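Local coordinates for protein bifunctional autolysin (Staphylococcus aureus subsp. aureus Mu50, PDB 6FXO) that probably cleaves the glycan strands of staphylococcal peptidoglycan through its family 73 N-acetylglucosaminidase domain, the full-length bifunctional enzyme having an amidase activity as well, at residues R53-L65 against D215-Y227. Numbering follows the deposited sequence.
Sequences RLAQDPALKYQFL and DWANINAKIIKGY
Gln-63 and Tyr-62, carried by the 3-10 turn 60-64 that follows helix 51-56, pack against one side of helix 216-231, part of the glucosaminidase fold of glycoside hydrolase family 73 (lysozyme clan), in a buried, mostly apolar contact with a single hydrogen bond across it. That bond runs from Gln-63 NE2 to Asn-218 OD1, 3.0 Å long and nearly straight at 166°; the donor lies in the carbonyl plane of Asn-218. The two side chains run abreast in a common direction, with their amides steeply turned, 71° between the planes. A chi1 of 64° tucks CG of Gln-63 between its own N and C, and the outstretched chain then carries NE2 to both Asn-218 OD1 and Leu-60 O of the same turn. Asn-218 ND2 in turn donates to Asp-215 OD1 at 3.1 Å, a second bond that helps fix the rotation of its amide.

Ala-221 allows the closest backbone approach: its CA lies 4.8 Å from the CA of Tyr-62, and its CB touches Gln-63 N at 3.5 Å. Further along the helix, Lys-225 crosses the Tyr-62 ring, placing CB over one face, 3.9 Å from Tyr-62 CD1, and its CD beside Ala-59 CB. Ile-224 CG2 meets Tyr-62 CD2 obliquely at 4.0 Å.

Beyond the pair, Tyr-62 OH bonds to Gly-235 N and its ring meets Phe-238 of strand 237-242 edge-to-face, while Tyr-196 and Leu-195 of helix 195-200 pack on Gln-63 and Ala-217, respectively.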
loop_
_atom_site.group_PDB
_atom_site.type_symbol
_atom_site.label_atom_id
_atom_site.label_comp_id
_atom_site.label_asym_id
_atom_site.label_seq_id
_atom_site.Cartn_x
_atom_site.Cartn_y
_atom_site.Cartn_z
ATOM N N ARG A 53 -2.329 -7.491 -19.215
ATOM C CA ARG A 53 -3.731 -7.582 -18.881
ATOM C C ARG A 53 -4.064 -6.608 -17.752
ATOM O O ARG A 53 -5.080 -5.929 -17.845
ATOM C CB ARG A 53 -4.119 -9.010 -18.462
ATOM C CG ARG A 53 -5.399 -9.044 -17.642
ATOM C CD ARG A 53 -5.532 -10.302 -16.813
ATOM N NE ARG A 53 -6.501 -10.111 -15.732
ATOM C CZ ARG A 53 -6.276 -10.493 -14.475
ATOM N NH1 ARG A 53 -5.130 -11.102 -14.152
ATOM N NH2 ARG A 53 -7.197 -10.285 -13.544
ATOM N N LEU A 54 -3.205 -6.526 -16.689
ATOM C CA LEU A 54 -3.491 -5.627 -15.627
ATOM C C LEU A 54 -3.509 -4.165 -16.082
ATOM O O LEU A 54 -4.336 -3.438 -15.562
ATOM C CB LEU A 54 -2.477 -5.883 -14.503
ATOM C CG LEU A 54 -2.194 -7.366 -14.240
ATOM C CD1 LEU A 54 -0.973 -7.523 -13.355
ATOM C CD2 LEU A 54 -3.425 -8.039 -13.622
ATOM N N ALA A 55 -2.659 -3.739 -17.070
ATOM C CA ALA A 55 -2.734 -2.304 -17.464
ATOM C C ALA A 55 -4.078 -1.846 -18.114
ATOM O O ALA A 55 -4.467 -0.708 -17.968
ATOM C CB ALA A 55 -1.583 -1.944 -18.402
ATOM N N GLN A 56 -4.744 -2.734 -18.798
ATOM C CA GLN A 56 -6.016 -2.450 -19.463
ATOM C C GLN A 56 -7.231 -2.285 -18.579
ATOM O O GLN A 56 -8.201 -1.680 -18.980
ATOM C CB GLN A 56 -6.276 -3.410 -20.624
ATOM C CG GLN A 56 -5.074 -3.532 -21.553
ATOM C CD GLN A 56 -5.492 -3.879 -22.954
ATOM O OE1 GLN A 56 -5.317 -3.109 -23.904
ATOM N NE2 GLN A 56 -6.130 -5.024 -23.082
ATOM N N ASP A 57 -7.178 -2.859 -17.397
ATOM C CA ASP A 57 -8.241 -2.787 -16.428
ATOM C C ASP A 57 -8.093 -1.538 -15.544
ATOM O O ASP A 57 -7.038 -1.333 -14.926
ATOM C CB ASP A 57 -8.226 -4.029 -15.540
ATOM C CG ASP A 57 -9.480 -4.160 -14.726
ATOM O OD1 ASP A 57 -9.549 -3.536 -13.652
ATOM O OD2 ASP A 57 -10.396 -4.884 -15.164
ATOM N N PRO A 58 -9.133 -0.706 -15.492
ATOM C CA PRO A 58 -9.097 0.526 -14.662
ATOM C C PRO A 58 -8.826 0.314 -13.142
ATOM O O PRO A 58 -8.282 1.237 -12.532
ATOM C CB PRO A 58 -10.529 1.101 -14.785
ATOM C CG PRO A 58 -11.164 0.372 -15.976
ATOM C CD PRO A 58 -10.512 -1.009 -15.948
ATOM N N ALA A 59 -9.265 -0.794 -12.502
ATOM C CA ALA A 59 -8.982 -0.946 -11.099
ATOM C C ALA A 59 -7.595 -1.606 -11.005
ATOM O O ALA A 59 -6.750 -1.126 -10.235
ATOM C CB ALA A 59 -10.020 -1.828 -10.359
ATOM N N LEU A 60 -7.380 -2.654 -11.836
ATOM C CA LEU A 60 -6.084 -3.356 -11.832
ATOM C C LEU A 60 -4.828 -2.478 -12.146
ATOM O O LEU A 60 -3.795 -2.751 -11.563
ATOM C CB LEU A 60 -6.051 -4.646 -12.714
ATOM C CG LEU A 60 -7.179 -5.741 -12.624
ATOM C CD1 LEU A 60 -6.732 -6.963 -13.408
ATOM C CD2 LEU A 60 -7.468 -6.237 -11.245
ATOM N N LYS A 61 -4.925 -1.415 -12.994
ATOM C CA LYS A 61 -3.706 -0.645 -13.229
ATOM C C LYS A 61 -3.170 0.041 -11.953
ATOM O O LYS A 61 -2.053 0.472 -11.962
ATOM C CB LYS A 61 -3.825 0.404 -14.371
ATOM C CG LYS A 61 -4.989 1.430 -14.265
ATOM C CD LYS A 61 -5.116 2.283 -15.573
ATOM C CE LYS A 61 -6.166 3.393 -15.531
ATOM N NZ LYS A 61 -6.297 4.179 -16.817
ATOM N N TYR A 62 -3.961 0.095 -10.839
ATOM C CA TYR A 62 -3.420 0.753 -9.674
ATOM C C TYR A 62 -2.222 0.097 -9.041
ATOM O O TYR A 62 -1.597 0.734 -8.199
ATOM C CB TYR A 62 -4.528 1.348 -8.718
ATOM C CG TYR A 62 -5.168 2.640 -9.233
ATOM C CD1 TYR A 62 -6.064 2.618 -10.295
ATOM C CD2 TYR A 62 -4.814 3.886 -8.712
ATOM C CE1 TYR A 62 -6.579 3.784 -10.835
ATOM C CE2 TYR A 62 -5.347 5.099 -9.244
ATOM C CZ TYR A 62 -6.219 5.024 -10.284
ATOM O OH TYR A 62 -6.821 6.181 -10.724
ATOM N N GLN A 63 -1.895 -1.198 -9.446
ATOM C CA GLN A 63 -0.748 -1.893 -8.893
ATOM C C GLN A 63 0.523 -1.254 -9.448
ATOM O O GLN A 63 1.599 -1.492 -8.933
ATOM C CB GLN A 63 -0.769 -3.418 -9.141
ATOM C CG GLN A 63 -0.704 -3.924 -10.578
ATOM C CD GLN A 63 -1.252 -5.340 -10.504
ATOM O OE1 GLN A 63 -0.503 -6.319 -10.094
ATOM N NE2 GLN A 63 -2.605 -5.461 -10.886
ATOM N N PHE A 64 0.372 -0.543 -10.534
ATOM C CA PHE A 64 1.489 0.169 -11.183
ATOM C C PHE A 64 1.568 1.649 -10.739
ATOM O O PHE A 64 2.438 2.382 -11.203
ATOM C CB PHE A 64 1.495 0.039 -12.671
ATOM C CG PHE A 64 1.233 -1.344 -13.197
ATOM C CD1 PHE A 64 2.146 -2.411 -12.959
ATOM C CD2 PHE A 64 0.075 -1.618 -13.898
ATOM C CE1 PHE A 64 1.858 -3.648 -13.399
ATOM C CE2 PHE A 64 -0.192 -2.901 -14.343
ATOM C CZ PHE A 64 0.696 -3.910 -14.093
ATOM N N LEU A 65 0.619 2.098 -9.894
ATOM C CA LEU A 65 0.681 3.486 -9.450
ATOM C C LEU A 65 1.975 3.661 -8.558
ATOM O O LEU A 65 2.220 2.821 -7.702
ATOM C CB LEU A 65 -0.574 3.869 -8.588
ATOM C CG LEU A 65 -0.617 5.245 -7.924
ATOM C CD1 LEU A 65 -1.098 6.367 -8.974
ATOM C CD2 LEU A 65 -1.430 5.244 -6.590
ATOM N N ASP A 215 -2.635 -13.025 -6.166
ATOM C CA ASP A 215 -3.631 -11.983 -6.326
ATOM C C ASP A 215 -3.405 -10.795 -5.409
ATOM O O ASP A 215 -4.147 -9.804 -5.514
ATOM C CB ASP A 215 -5.084 -12.533 -6.167
ATOM C CG ASP A 215 -5.552 -13.286 -7.393
ATOM O OD1 ASP A 215 -5.667 -12.648 -8.487
ATOM O OD2 ASP A 215 -5.854 -14.498 -7.263
ATOM N N TRP A 216 -2.399 -10.886 -4.538
ATOM C CA TRP A 216 -2.124 -9.777 -3.626
ATOM C C TRP A 216 -1.960 -8.341 -4.239
ATOM O O TRP A 216 -2.393 -7.444 -3.556
ATOM C CB TRP A 216 -0.842 -10.109 -2.886
ATOM C CG TRP A 216 -0.493 -9.097 -1.731
ATOM C CD1 TRP A 216 -0.871 -9.169 -0.412
ATOM C CD2 TRP A 216 0.263 -7.859 -1.872
ATOM N NE1 TRP A 216 -0.397 -8.054 0.290
ATOM C CE2 TRP A 216 0.295 -7.239 -0.603
ATOM C CE3 TRP A 216 0.920 -7.259 -2.954
ATOM C CZ2 TRP A 216 0.970 -6.036 -0.384
ATOM C CZ3 TRP A 216 1.630 -6.090 -2.743
ATOM C CH2 TRP A 216 1.652 -5.490 -1.457
ATOM N N ALA A 217 -1.319 -8.120 -5.450
ATOM C CA ALA A 217 -1.207 -6.741 -5.942
ATOM C C ALA A 217 -2.562 -6.381 -6.536
ATOM O O ALA A 217 -2.932 -5.185 -6.548
ATOM C CB ALA A 217 -0.051 -6.530 -6.999
ATOM N N ASN A 218 -3.241 -7.383 -7.104
ATOM C CA ASN A 218 -4.571 -7.115 -7.684
ATOM C C ASN A 218 -5.607 -6.739 -6.583
ATOM O O ASN A 218 -6.422 -5.836 -6.766
ATOM C CB ASN A 218 -5.168 -8.320 -8.455
ATOM C CG ASN A 218 -4.336 -8.887 -9.560
ATOM O OD1 ASN A 218 -3.764 -8.125 -10.346
ATOM N ND2 ASN A 218 -4.309 -10.219 -9.765
ATOM N N ILE A 219 -5.542 -7.414 -5.448
ATOM C CA ILE A 219 -6.497 -7.085 -4.415
ATOM C C ILE A 219 -6.222 -5.704 -3.900
ATOM O O ILE A 219 -7.150 -4.901 -3.828
ATOM C CB ILE A 219 -6.445 -8.148 -3.300
ATOM C CG1 ILE A 219 -7.169 -9.410 -3.740
ATOM C CG2 ILE A 219 -6.981 -7.631 -1.959
ATOM C CD1 ILE A 219 -6.837 -10.456 -2.725
ATOM N N ASN A 220 -4.896 -5.422 -3.582
ATOM C CA ASN A 220 -4.545 -4.146 -3.087
ATOM C C ASN A 220 -4.796 -3.054 -4.158
ATOM O O ASN A 220 -5.098 -1.911 -3.785
ATOM C CB ASN A 220 -3.156 -4.206 -2.497
ATOM C CG ASN A 220 -3.189 -5.106 -1.247
ATOM O OD1 ASN A 220 -3.677 -4.621 -0.230
ATOM N ND2 ASN A 220 -2.719 -6.419 -1.220
ATOM N N ALA A 221 -4.709 -3.380 -5.452
ATOM C CA ALA A 221 -4.954 -2.363 -6.376
ATOM C C ALA A 221 -6.446 -1.996 -6.285
ATOM O O ALA A 221 -6.766 -0.791 -6.407
ATOM C CB ALA A 221 -4.572 -2.695 -7.792
ATOM N N LYS A 222 -7.332 -3.020 -5.987
ATOM C CA LYS A 222 -8.785 -2.787 -5.877
ATOM C C LYS A 222 -9.108 -1.824 -4.751
ATOM O O LYS A 222 -9.871 -0.853 -4.926
ATOM C CB LYS A 222 -9.604 -4.129 -5.668
ATOM C CG LYS A 222 -9.926 -4.945 -6.972
ATOM C CD LYS A 222 -10.256 -6.492 -6.758
ATOM C CE LYS A 222 -10.530 -7.307 -8.044
ATOM N NZ LYS A 222 -10.841 -8.796 -7.848
ATOM N N ILE A 223 -8.520 -2.060 -3.589
ATOM C CA ILE A 223 -8.778 -1.196 -2.470
ATOM C C ILE A 223 -8.255 0.218 -2.673
ATOM O O ILE A 223 -8.833 1.151 -2.108
ATOM C CB ILE A 223 -8.045 -1.829 -1.278
ATOM C CG1 ILE A 223 -8.515 -3.251 -0.949
ATOM C CG2 ILE A 223 -8.113 -0.965 -0.068
ATOM C CD1 ILE A 223 -7.442 -3.788 0.074
ATOM N N ILE A 224 -7.191 0.392 -3.416
ATOM C CA ILE A 224 -6.610 1.721 -3.639
ATOM C C ILE A 224 -7.415 2.507 -4.574
ATOM O O ILE A 224 -7.632 3.685 -4.366
ATOM C CB ILE A 224 -5.124 1.673 -4.131
ATOM C CG1 ILE A 224 -4.146 1.295 -3.030
ATOM C CG2 ILE A 224 -4.711 2.998 -4.815
ATOM C CD1 ILE A 224 -2.878 0.838 -3.678
ATOM N N LYS A 225 -7.824 1.868 -5.618
ATOM C CA LYS A 225 -8.611 2.574 -6.551
ATOM C C LYS A 225 -9.909 2.892 -5.850
ATOM O O LYS A 225 -10.492 3.914 -6.148
ATOM C CB LYS A 225 -8.890 1.720 -7.788
ATOM C CG LYS A 225 -9.704 2.422 -8.879
ATOM C CD LYS A 225 -11.069 1.765 -9.079
ATOM C CE LYS A 225 -11.823 2.230 -10.308
ATOM N NZ LYS A 225 -13.036 1.397 -10.568
ATOM N N GLY A 226 -10.322 2.082 -4.851
ATOM C CA GLY A 226 -11.591 2.393 -4.186
ATOM C C GLY A 226 -11.454 3.677 -3.395
ATOM O O GLY A 226 -12.361 4.513 -3.399
ATOM N N TYR A 227 -10.331 3.860 -2.773
ATOM C CA TYR A 227 -10.172 5.064 -2.040
ATOM C C TYR A 227 -10.068 6.240 -3.013
ATOM O O TYR A 227 -10.582 7.288 -2.702
ATOM C CB TYR A 227 -8.866 5.085 -1.167
ATOM C CG TYR A 227 -8.839 4.133 -0.027
ATOM C CD1 TYR A 227 -9.542 4.387 1.148
ATOM C CD2 TYR A 227 -8.176 2.921 -0.122
ATOM C CE1 TYR A 227 -9.591 3.463 2.177
ATOM C CE2 TYR A 227 -8.210 1.996 0.900
ATOM C CZ TYR A 227 -8.916 2.268 2.052
ATOM O OH TYR A 227 -8.935 1.374 3.084
#